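Local coordinates for 4-hydroxybenzoyl-CoA thioesterase (Pseudomonas sp. CBS3, PDB 1LO7), which hydrolyses 4-hydroxybenzoyl-CoA to 4-hydroxybenzoate and coenzyme A, the last step in the conversion of 4-chlorobenzoate to 4-hydroxybenzoate, at residues I5-R10 with S35-I40; V77-T82 with S97-T102; E86-S91 with D114-F119. One frame throughout, in Å; residues are numbered along the deposited sequence.

Interaction 1: I5-R10 with S35-I40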
# COMPACT_ATOMS: atom_id res chain seq x y z
N ILE A 5 -22.44 -11.88 -0.48
CA ILE A 5 -22.24 -10.85 -1.48
C ILE A 5 -20.94 -11.19 -2.21
O ILE A 5 -19.93 -11.56 -1.60
CB ILE A 5 -22.14 -9.44 -0.85
CG1 ILE A 5 -23.44 -9.11 -0.10
CG2 ILE A 5 -21.78 -8.34 -1.86
CD1 ILE A 5 -24.62 -8.84 -1.04
N THR A 6 -20.94 -11.04 -3.52
CA THR A 6 -19.73 -11.36 -4.23
C THR A 6 -19.21 -10.15 -4.94
O THR A 6 -19.96 -9.28 -5.40
CB THR A 6 -20.05 -12.40 -5.31
OG1 THR A 6 -20.32 -13.65 -4.72
CG2 THR A 6 -18.85 -12.53 -6.22
N MET A 7 -17.89 -10.10 -5.04
CA MET A 7 -17.22 -9.02 -5.75
C MET A 7 -15.96 -9.54 -6.39
O MET A 7 -15.39 -10.53 -5.95
CB MET A 7 -16.96 -7.71 -5.00
CG MET A 7 -15.94 -7.85 -3.92
SD MET A 7 -15.45 -6.24 -3.25
CE MET A 7 -14.52 -5.54 -4.61
N GLN A 8 -15.57 -8.86 -7.44
CA GLN A 8 -14.38 -9.21 -8.18
C GLN A 8 -13.26 -8.25 -7.93
O GLN A 8 -13.48 -7.06 -7.61
CB GLN A 8 -14.67 -9.34 -9.67
CG GLN A 8 -15.67 -10.49 -9.91
CD GLN A 8 -15.60 -11.09 -11.30
OE1 GLN A 8 -15.37 -12.29 -11.44
NE2 GLN A 8 -15.81 -10.26 -12.33
N GLN A 9 -12.04 -8.78 -8.07
CA GLN A 9 -10.85 -7.99 -7.86
C GLN A 9 -9.71 -8.42 -8.82
O GLN A 9 -9.26 -9.58 -8.82
CB GLN A 9 -10.45 -8.03 -6.37
CG GLN A 9 -9.14 -7.25 -6.14
CD GLN A 9 -9.34 -5.78 -6.48
OE1 GLN A 9 -10.27 -5.19 -5.94
NE2 GLN A 9 -8.53 -5.22 -7.40
N ARG A 10 -9.23 -7.49 -9.68
CA ARG A 10 -8.16 -7.84 -10.60
C ARG A 10 -6.84 -7.59 -9.92
O ARG A 10 -6.70 -6.61 -9.21
CB ARG A 10 -8.22 -7.18 -11.97
CG ARG A 10 -7.37 -7.99 -12.98
CD ARG A 10 -7.32 -7.42 -14.41
NE ARG A 10 -6.73 -6.07 -14.46
CZ ARG A 10 -7.14 -5.05 -15.24
NH1 ARG A 10 -8.16 -5.15 -16.10
NH2 ARG A 10 -6.51 -3.88 -15.15
N SER A 35 -15.41 -6.51 2.83
CA SER A 35 -16.18 -6.39 4.08
C SER A 35 -17.16 -5.20 4.03
O SER A 35 -18.34 -5.28 4.42
CB SER A 35 -15.21 -6.16 5.25
OG SER A 35 -15.89 -5.78 6.45
N ARG A 36 -16.64 -4.07 3.56
CA ARG A 36 -17.43 -2.85 3.49
C ARG A 36 -18.44 -2.96 2.37
O ARG A 36 -19.58 -2.47 2.51
CB ARG A 36 -16.54 -1.64 3.27
CG ARG A 36 -17.22 -0.35 3.72
CD ARG A 36 -16.29 0.85 3.57
NE ARG A 36 -15.95 1.10 2.14
CZ ARG A 36 -16.73 1.78 1.28
NH1 ARG A 36 -17.88 2.32 1.63
NH2 ARG A 36 -16.32 1.91 0.03
N ASN A 37 -18.01 -3.57 1.26
CA ASN A 37 -18.89 -3.76 0.11
C ASN A 37 -20.13 -4.56 0.52
O ASN A 37 -21.27 -4.34 0.03
CB ASN A 37 -18.12 -4.49 -1.03
CG ASN A 37 -19.04 -4.73 -2.25
OD1 ASN A 37 -19.36 -3.77 -3.00
ND2 ASN A 37 -19.49 -5.96 -2.43
N TYR A 38 -19.90 -5.54 1.42
CA TYR A 38 -21.01 -6.38 1.90
C TYR A 38 -22.04 -5.49 2.56
O TYR A 38 -23.21 -5.53 2.25
CB TYR A 38 -20.46 -7.37 2.94
CG TYR A 38 -21.53 -8.15 3.65
CD1 TYR A 38 -22.04 -9.33 3.10
CD2 TYR A 38 -22.02 -7.71 4.88
CE1 TYR A 38 -23.03 -10.07 3.77
CE2 TYR A 38 -23.00 -8.43 5.57
CZ TYR A 38 -23.50 -9.60 5.00
OH TYR A 38 -24.47 -10.27 5.70
N PHE A 39 -21.59 -4.65 3.50
CA PHE A 39 -22.54 -3.79 4.18
C PHE A 39 -23.22 -2.80 3.22
O PHE A 39 -24.44 -2.57 3.36
CB PHE A 39 -21.84 -3.04 5.34
CG PHE A 39 -21.46 -4.00 6.44
CD1 PHE A 39 -22.46 -4.72 7.07
CD2 PHE A 39 -20.13 -4.20 6.85
CE1 PHE A 39 -22.17 -5.63 8.10
CE2 PHE A 39 -19.82 -5.11 7.86
CZ PHE A 39 -20.84 -5.82 8.50
N ILE A 40 -22.44 -2.19 2.28
CA ILE A 40 -23.03 -1.22 1.34
C ILE A 40 -24.11 -1.90 0.49
O ILE A 40 -25.21 -1.36 0.27
CB ILE A 40 -21.99 -0.54 0.46
CG1 ILE A 40 -21.10 0.40 1.27
CG2 ILE A 40 -22.61 0.17 -0.74
CD1 ILE A 40 -21.80 1.66 1.78
O HOH W 1 -20.75 -6.67 -4.90

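Interaction 2: V77-T82 with S97-T102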
# COMPACT_ATOMS: atom_id res chain seq x y z
N VAL A 77 -8.13 -12.70 -12.13
CA VAL A 77 -9.31 -12.04 -11.64
C VAL A 77 -9.83 -12.87 -10.47
O VAL A 77 -10.22 -14.01 -10.67
CB VAL A 77 -10.38 -11.88 -12.73
CG1 VAL A 77 -11.69 -11.43 -12.09
CG2 VAL A 77 -9.89 -10.85 -13.74
N LEU A 78 -9.81 -12.29 -9.28
CA LEU A 78 -10.29 -13.00 -8.13
C LEU A 78 -11.77 -12.75 -7.89
O LEU A 78 -12.29 -11.67 -8.18
CB LEU A 78 -9.55 -12.54 -6.85
CG LEU A 78 -8.03 -12.60 -6.90
CD1 LEU A 78 -7.50 -11.90 -5.66
CD2 LEU A 78 -7.58 -14.05 -6.84
N THR A 79 -12.43 -13.77 -7.33
CA THR A 79 -13.80 -13.64 -6.98
C THR A 79 -13.85 -13.79 -5.47
O THR A 79 -13.35 -14.78 -4.94
CB THR A 79 -14.68 -14.68 -7.67
OG1 THR A 79 -14.76 -14.36 -9.04
CG2 THR A 79 -16.08 -14.57 -7.09
N ILE A 80 -14.40 -12.77 -4.80
CA ILE A 80 -14.51 -12.82 -3.35
C ILE A 80 -15.99 -12.99 -2.91
O ILE A 80 -16.86 -12.23 -3.36
CB ILE A 80 -13.91 -11.58 -2.72
CG1 ILE A 80 -12.54 -11.31 -3.36
CG2 ILE A 80 -13.82 -11.79 -1.19
CD1 ILE A 80 -11.84 -10.10 -2.75
N GLU A 81 -16.26 -13.99 -2.06
CA GLU A 81 -17.61 -14.23 -1.54
C GLU A 81 -17.58 -13.95 -0.05
O GLU A 81 -16.77 -14.51 0.67
CB GLU A 81 -18.06 -15.66 -1.86
CG GLU A 81 -19.50 -15.93 -1.47
CD GLU A 81 -20.01 -17.16 -2.15
OE1 GLU A 81 -19.42 -17.65 -3.09
OE2 GLU A 81 -21.17 -17.60 -1.69
N THR A 82 -18.43 -13.03 0.38
CA THR A 82 -18.48 -12.60 1.76
C THR A 82 -19.87 -12.78 2.39
O THR A 82 -20.89 -12.48 1.80
CB THR A 82 -18.14 -11.07 1.80
OG1 THR A 82 -16.84 -10.86 1.27
CG2 THR A 82 -18.18 -10.51 3.23
N SER A 97 -14.35 -15.86 1.12
CA SER A 97 -13.73 -16.93 0.35
C SER A 97 -13.26 -16.33 -0.97
O SER A 97 -14.05 -15.70 -1.69
CB SER A 97 -14.69 -18.07 0.12
OG SER A 97 -15.13 -18.50 1.41
N VAL A 98 -11.95 -16.49 -1.27
CA VAL A 98 -11.35 -15.92 -2.48
C VAL A 98 -10.97 -17.04 -3.46
O VAL A 98 -10.25 -17.98 -3.11
CB VAL A 98 -10.06 -15.12 -2.17
CG1 VAL A 98 -9.50 -14.47 -3.44
CG2 VAL A 98 -10.35 -14.06 -1.09
N SER A 99 -11.48 -16.91 -4.68
CA SER A 99 -11.17 -17.92 -5.65
C SER A 99 -10.78 -17.31 -6.97
O SER A 99 -10.99 -16.12 -7.23
CB SER A 99 -12.36 -18.84 -5.89
OG SER A 99 -13.45 -18.11 -6.38
N ARG A 100 -10.27 -18.16 -7.81
CA ARG A 100 -9.94 -17.75 -9.16
C ARG A 100 -10.25 -18.88 -10.09
O ARG A 100 -10.32 -20.04 -9.68
CB ARG A 100 -8.59 -17.16 -9.43
CG ARG A 100 -7.51 -18.06 -8.97
CD ARG A 100 -7.06 -18.88 -10.14
NE ARG A 100 -5.65 -18.83 -10.44
CZ ARG A 100 -4.65 -18.64 -9.58
NH1 ARG A 100 -4.83 -18.43 -8.30
NH2 ARG A 100 -3.40 -18.65 -10.04
N THR A 101 -10.46 -18.52 -11.33
CA THR A 101 -10.78 -19.56 -12.27
C THR A 101 -9.66 -19.90 -13.23
O THR A 101 -8.97 -19.06 -13.77
CB THR A 101 -12.07 -19.23 -13.05
OG1 THR A 101 -13.13 -19.02 -12.15
CG2 THR A 101 -12.46 -20.35 -14.00
N THR A 102 -9.55 -21.20 -13.43
CA THR A 102 -8.61 -21.84 -14.32
C THR A 102 -9.27 -21.68 -15.70
O THR A 102 -10.49 -21.46 -15.74
CB THR A 102 -8.57 -23.30 -13.79
OG1 THR A 102 -7.28 -23.84 -13.58
CG2 THR A 102 -9.61 -24.27 -14.38
O HOH W 2 -10.26 -15.99 -12.42

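Interaction 3: E86-S91 with D114-F119. With 4CO (4-hydroxyphenacyl coenzyme A), chain B.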
# COMPACT_ATOMS: atom_id res chain seq x y z
N GLU A 86 -21.62 -15.45 11.87
CA GLU A 86 -22.28 -15.45 13.17
C GLU A 86 -22.37 -14.06 13.78
O GLU A 86 -21.43 -13.23 13.70
CB GLU A 86 -21.42 -16.37 14.08
CG GLU A 86 -21.84 -16.43 15.58
CD GLU A 86 -20.80 -17.17 16.41
OE1 GLU A 86 -20.68 -17.05 17.60
OE2 GLU A 86 -20.01 -17.92 15.69
N TRP A 87 -23.53 -13.79 14.39
CA TRP A 87 -23.78 -12.51 15.09
C TRP A 87 -23.64 -12.88 16.57
O TRP A 87 -24.27 -13.81 17.09
CB TRP A 87 -25.18 -11.94 14.86
CG TRP A 87 -25.55 -11.59 13.44
CD1 TRP A 87 -26.46 -12.25 12.67
CD2 TRP A 87 -25.11 -10.46 12.68
NE1 TRP A 87 -26.58 -11.65 11.46
CE2 TRP A 87 -25.77 -10.54 11.43
CE3 TRP A 87 -24.24 -9.41 12.93
CZ2 TRP A 87 -25.55 -9.57 10.44
CZ3 TRP A 87 -24.01 -8.46 11.93
CH2 TRP A 87 -24.67 -8.55 10.71
N ARG A 88 -22.79 -12.15 17.26
CA ARG A 88 -22.52 -12.38 18.63
C ARG A 88 -23.20 -11.30 19.40
O ARG A 88 -24.40 -11.16 19.22
CB ARG A 88 -21.03 -12.56 18.90
CG ARG A 88 -20.53 -13.84 18.21
CD ARG A 88 -19.02 -14.03 18.26
NE ARG A 88 -18.62 -15.33 17.71
CZ ARG A 88 -17.36 -15.77 17.68
NH1 ARG A 88 -16.36 -15.07 18.17
NH2 ARG A 88 -17.13 -16.99 17.15
N ARG A 89 -22.50 -10.57 20.25
CA ARG A 89 -23.19 -9.52 20.97
C ARG A 89 -22.69 -8.23 20.37
O ARG A 89 -23.40 -7.57 19.61
CB ARG A 89 -22.96 -9.57 22.49
CG ARG A 89 -23.66 -8.41 23.21
CD ARG A 89 -23.73 -8.62 24.72
NE ARG A 89 -24.89 -7.97 25.32
CZ ARG A 89 -24.91 -6.68 25.67
NH1 ARG A 89 -23.85 -5.89 25.49
NH2 ARG A 89 -26.00 -6.15 26.21
N LYS A 90 -21.44 -7.89 20.67
CA LYS A 90 -20.86 -6.68 20.10
C LYS A 90 -20.04 -7.03 18.86
O LYS A 90 -19.65 -6.16 18.07
CB LYS A 90 -19.93 -6.01 21.07
CG LYS A 90 -20.65 -5.43 22.24
CD LYS A 90 -19.76 -4.45 22.99
CE LYS A 90 -20.48 -3.86 24.18
NZ LYS A 90 -19.52 -3.30 25.12
N SER A 91 -19.77 -8.30 18.65
CA SER A 91 -18.95 -8.68 17.50
C SER A 91 -19.68 -9.54 16.51
O SER A 91 -20.75 -10.04 16.80
CB SER A 91 -17.72 -9.47 17.98
OG SER A 91 -18.09 -10.69 18.65
N ASP A 114 -11.60 -15.63 8.12
CA ASP A 114 -12.72 -15.41 9.00
C ASP A 114 -12.26 -14.22 9.82
O ASP A 114 -11.30 -14.31 10.61
CB ASP A 114 -13.00 -16.56 9.95
CG ASP A 114 -13.76 -17.63 9.23
OD1 ASP A 114 -14.32 -17.44 8.18
OD2 ASP A 114 -13.78 -18.77 9.84
N GLU A 115 -12.93 -13.08 9.62
CA GLU A 115 -12.61 -11.85 10.33
C GLU A 115 -13.62 -11.61 11.43
O GLU A 115 -14.82 -11.81 11.22
CB GLU A 115 -12.68 -10.60 9.38
CG GLU A 115 -11.64 -10.65 8.24
CD GLU A 115 -11.74 -9.41 7.39
OE1 GLU A 115 -12.78 -8.86 7.14
OE2 GLU A 115 -10.58 -9.01 6.91
N ILE A 116 -13.13 -11.17 12.58
CA ILE A 116 -14.02 -10.85 13.67
C ILE A 116 -13.98 -9.33 13.78
O ILE A 116 -12.92 -8.75 13.99
CB ILE A 116 -13.69 -11.51 14.99
CG1 ILE A 116 -13.67 -13.05 14.79
CG2 ILE A 116 -14.75 -11.05 16.01
CD1 ILE A 116 -13.60 -13.86 16.10
N ARG A 117 -15.12 -8.68 13.59
CA ARG A 117 -15.15 -7.23 13.65
C ARG A 117 -16.25 -6.76 14.59
O ARG A 117 -17.07 -7.56 15.11
CB ARG A 117 -15.46 -6.70 12.24
CG ARG A 117 -14.29 -6.83 11.24
CD ARG A 117 -14.77 -6.53 9.83
NE ARG A 117 -13.78 -6.74 8.76
CZ ARG A 117 -13.04 -5.76 8.24
NH1 ARG A 117 -13.09 -4.49 8.68
NH2 ARG A 117 -12.21 -6.09 7.24
N VAL A 118 -16.28 -5.45 14.78
CA VAL A 118 -17.31 -4.85 15.63
C VAL A 118 -17.67 -3.53 15.06
O VAL A 118 -16.85 -2.92 14.38
CB VAL A 118 -16.79 -4.56 17.02
CG1 VAL A 118 -16.37 -5.84 17.72
CG2 VAL A 118 -15.67 -3.52 16.99
N PHE A 119 -18.91 -3.10 15.35
CA PHE A 119 -19.36 -1.76 14.95
C PHE A 119 -18.79 -0.88 16.03
O PHE A 119 -18.80 -1.27 17.17
CB PHE A 119 -20.88 -1.61 14.88
CG PHE A 119 -21.39 -2.18 13.58
CD1 PHE A 119 -21.47 -1.40 12.43
CD2 PHE A 119 -21.77 -3.52 13.51
CE1 PHE A 119 -21.97 -1.93 11.25
CE2 PHE A 119 -22.26 -4.06 12.32
CZ PHE A 119 -22.35 -3.26 11.18
N1A 4CO B . -11.16 -12.52 19.42
C2A 4CO B . -12.52 -12.62 19.39
N3A 4CO B . -13.40 -11.71 19.73
C4A 4CO B . -12.81 -10.56 20.13
C5A 4CO B . -11.45 -10.32 20.24
C6A 4CO B . -10.59 -11.37 19.85
N6A 4CO B . -9.28 -11.26 19.89
N7A 4CO B . -11.20 -9.04 20.71
C8A 4CO B . -12.42 -8.52 20.91
N9A 4CO B . -13.42 -9.40 20.59
C1D 4CO B . -14.86 -9.22 20.76
C2D 4CO B . -15.27 -9.24 22.23
O2D 4CO B . -15.34 -10.58 22.74
C3D 4CO B . -16.66 -8.64 22.11
O3D 4CO B . -17.51 -9.51 21.43
P3D 4CO B . -18.95 -9.88 21.97
O7A 4CO B . -18.77 -10.94 22.94
O8A 4CO B . -19.58 -8.69 22.56
O9A 4CO B . -19.78 -10.37 20.75
C4D 4CO B . -16.34 -7.51 21.13
O4D 4CO B . -15.15 -7.93 20.40
C5D 4CO B . -16.20 -6.13 21.70
O5D 4CO B . -15.00 -6.10 22.47
P1A 4CO B . -15.06 -5.48 23.93
O1A 4CO B . -13.74 -5.82 24.49
O2A 4CO B . -16.16 -6.00 24.71
O3A 4CO B . -15.28 -3.98 23.83
P2A 4CO B . -14.24 -2.76 23.75
O4A 4CO B . -15.04 -1.56 23.45
O5A 4CO B . -13.59 -2.62 25.05
O6A 4CO B . -12.96 -3.06 22.75
CBP 4CO B . -12.10 -2.42 20.67
CCP 4CO B . -13.24 -3.16 21.38
CDP 4CO B . -12.00 -0.96 21.15
CEP 4CO B . -12.26 -2.52 19.16
CAP 4CO B . -10.73 -2.95 21.13
OAP 4CO B . -10.64 -4.35 20.89
C9P 4CO B . -9.61 -2.43 20.23
O9P 4CO B . -9.35 -1.25 20.20
N8P 4CO B . -8.97 -3.39 19.35
C7P 4CO B . -8.09 -2.75 18.36
C6P 4CO B . -8.83 -2.43 17.05
C5P 4CO B . -7.80 -2.11 15.97
O5P 4CO B . -6.96 -1.22 16.10
N4P 4CO B . -7.94 -2.94 14.80
C3P 4CO B . -6.92 -2.77 13.78
C2P 4CO B . -7.11 -1.49 13.00
S1P 4CO B . -8.82 -1.04 12.72
O1B 4CO B . -8.52 -1.12 9.47
C1B 4CO B . -9.27 -0.46 10.17
C2B 4CO B . -10.69 -0.38 9.82
C3B 4CO B . -11.55 0.40 10.64
C4B 4CO B . -12.90 0.50 10.31
C5B 4CO B . -13.39 -0.15 9.16
O2B 4CO B . -14.74 -0.00 8.77
C6B 4CO B . -12.52 -0.95 8.36
C7B 4CO B . -11.16 -1.06 8.70
CB 4CO B . -8.78 0.22 11.39
O HOH W 3 -20.90 -4.27 16.94

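Interaction 1: I5-R10 with S35-I40
Ile5 meets two neighbouring residues of the helix with its two branches. CG1 packs obliquely on the Tyr38 ring, 3.5 Å from Tyr38 CD1. The two side chains cross at about a right angle. CG2 lies anti to the backbone N of Ile5 and comes within 3.4 Å of Asn37 ND2. SD of Met7 lies 3.9 Å from Asn37 CB, on the aliphatic part of that side chain.

No direct hydrogen bond joins the strand to the helix. Water 1 bridges them instead, giving a proton to Thr6 O at 2.8 Å and accepting one from Asn37 ND2 at 2.9 Å. The other end of this amide, Asn37 OD1, bonds to Lys41 one turn on.

Backbone bonds from Ile5 and Met7 to strand 77-87 hold these residues in the sheet. Tyr38 also packs on Ile84 of that strand and on Gln94. The contact thus seats the long helix of the hot-dog fold against the first strand of its sheet. Its chemistry is mixed: carbon and sulfur atoms fill the interface, while a water and Lys41 bind the two polar ends of the buried Asn37 amide.

Interaction 2: V77-T82 with S97-T102
Thr79 and Ser99 form a hydrogen-bonded antiparallel pair, and Glu81 and Ser97 form the next one. Thr79 N binds Ser99 O and Ser99 N binds Thr79 O, both at 2.8 Å. Glu81 N binds Ser97 O and Ser97 N binds Glu81 O, also at 2.8 Å. All four are nearly straight, with angles at the hydrogen of 163° to 167°. Some carbonyls also receive a CA-H contact, as Thr79 O does from Val98 CA at 3.4 Å. Beyond the last direct bond, water 2 donates to Val77 O at 2.6 Å and accepts from Thr101 N. The backbones of Leu78 and Ile80 bond to Gln9 and Met7 of strand 4-10, and that of Val98 to strand 107-123.

Several polar side chains find partners outside the two segments. Ser97 OG bonds to Arg112 NE, Glu81 OE2 to Ser4 OG, and Arg100 NH1 to Thr71 O. Thr79 OG1 has a weak bond to Gln8 OE1.

The two methyls of Val98 divide the work: CG1, anti to its backbone N (chi1 -177°), lies 3.9 Å from both Leu78 CD1 and Leu78 CD2, and CG2 lies 4.1 Å from Ile80 CG2. An alanine in place of Leu78 would probably open a gap beside Val98 CG1.

This is the hairpin of strands 77-87 and 91-101. Its backbone polarity is met mainly within the sheet. Leu78, Ile80 and Val98 give it an apolar face, with helix 25-41 on Leu78 and Ile80, while Thr79, Glu81, Ser97 and Ser99 lie on the other.

Interaction 3: E86-S91 with D114-F119
Ser91 and Val118 touch across the contact beside the ligand's 3'-phosphate, which successive backbone N-H groups of residues 89-91 hold. No direct hydrogen bond joins the two segments. Ser91 CA makes a CA-H contact to Arg117 O at 3.2 Å, and Val118 CG1 packs 3.3 Å from Lys90 O. Water 3 joins Lys90 O to Phe119 N.

Oxygen O9A of the 4-hydroxyphenacyl-CoA receives bonds from Arg89 N at 2.8 Å and Ser91 N at 2.9 Å, while Lys90 N reaches O8A at 2.8 Å. Ser91 OG is 2.7 Å from O9A. Ile116 CD1 packs on the adenine, 3.7 Å from C2A of the ligand, with Arg88 NH1 equally near that methyl. Arg88 also forms a salt bridge with Glu86.

Arg117 grips Glu115 OE1 side-on through NE and NH2. Both nitrogens come from above the carboxylate plane, though OE1 lies in the guanidinium plane. Asp32 and the Thr59 carbonyl take further bonds. The guanidinium edge meets the ligand's phenol ring, with Arg117 NH1 3.6 Å from C6B. The contact binds both ends of the ligand: backbone N-H groups hold the phosphate, and Arg117 borders the phenol. The ammonium of Lys90, a substrate-binding residue, probably adds charge near the diphosphate.

All three contacts belong to one hot-dog fold, a curved antiparallel sheet around the long helix 25-41. Interaction 1 closes in the chain before the others open. Interactions 2 and 3 alternate along the sequence, and both use strand 77-87. The centres of interactions 1 and 2 are about 11 Å apart, and backbone bonds from Met7 to Ile80 and from Gln9 to Leu78 join them. The centre of interaction 3 is about 17 Å from that of interaction 1, which it touches through Phe39 and Phe119. About 23 Å separates the centres of interactions 2 and 3, on opposite sides of the chain's centre. The same sheet thus carries the helix-covered core and, at the end formed by interaction 3, the phosphate-binding turn of a coenzyme A site.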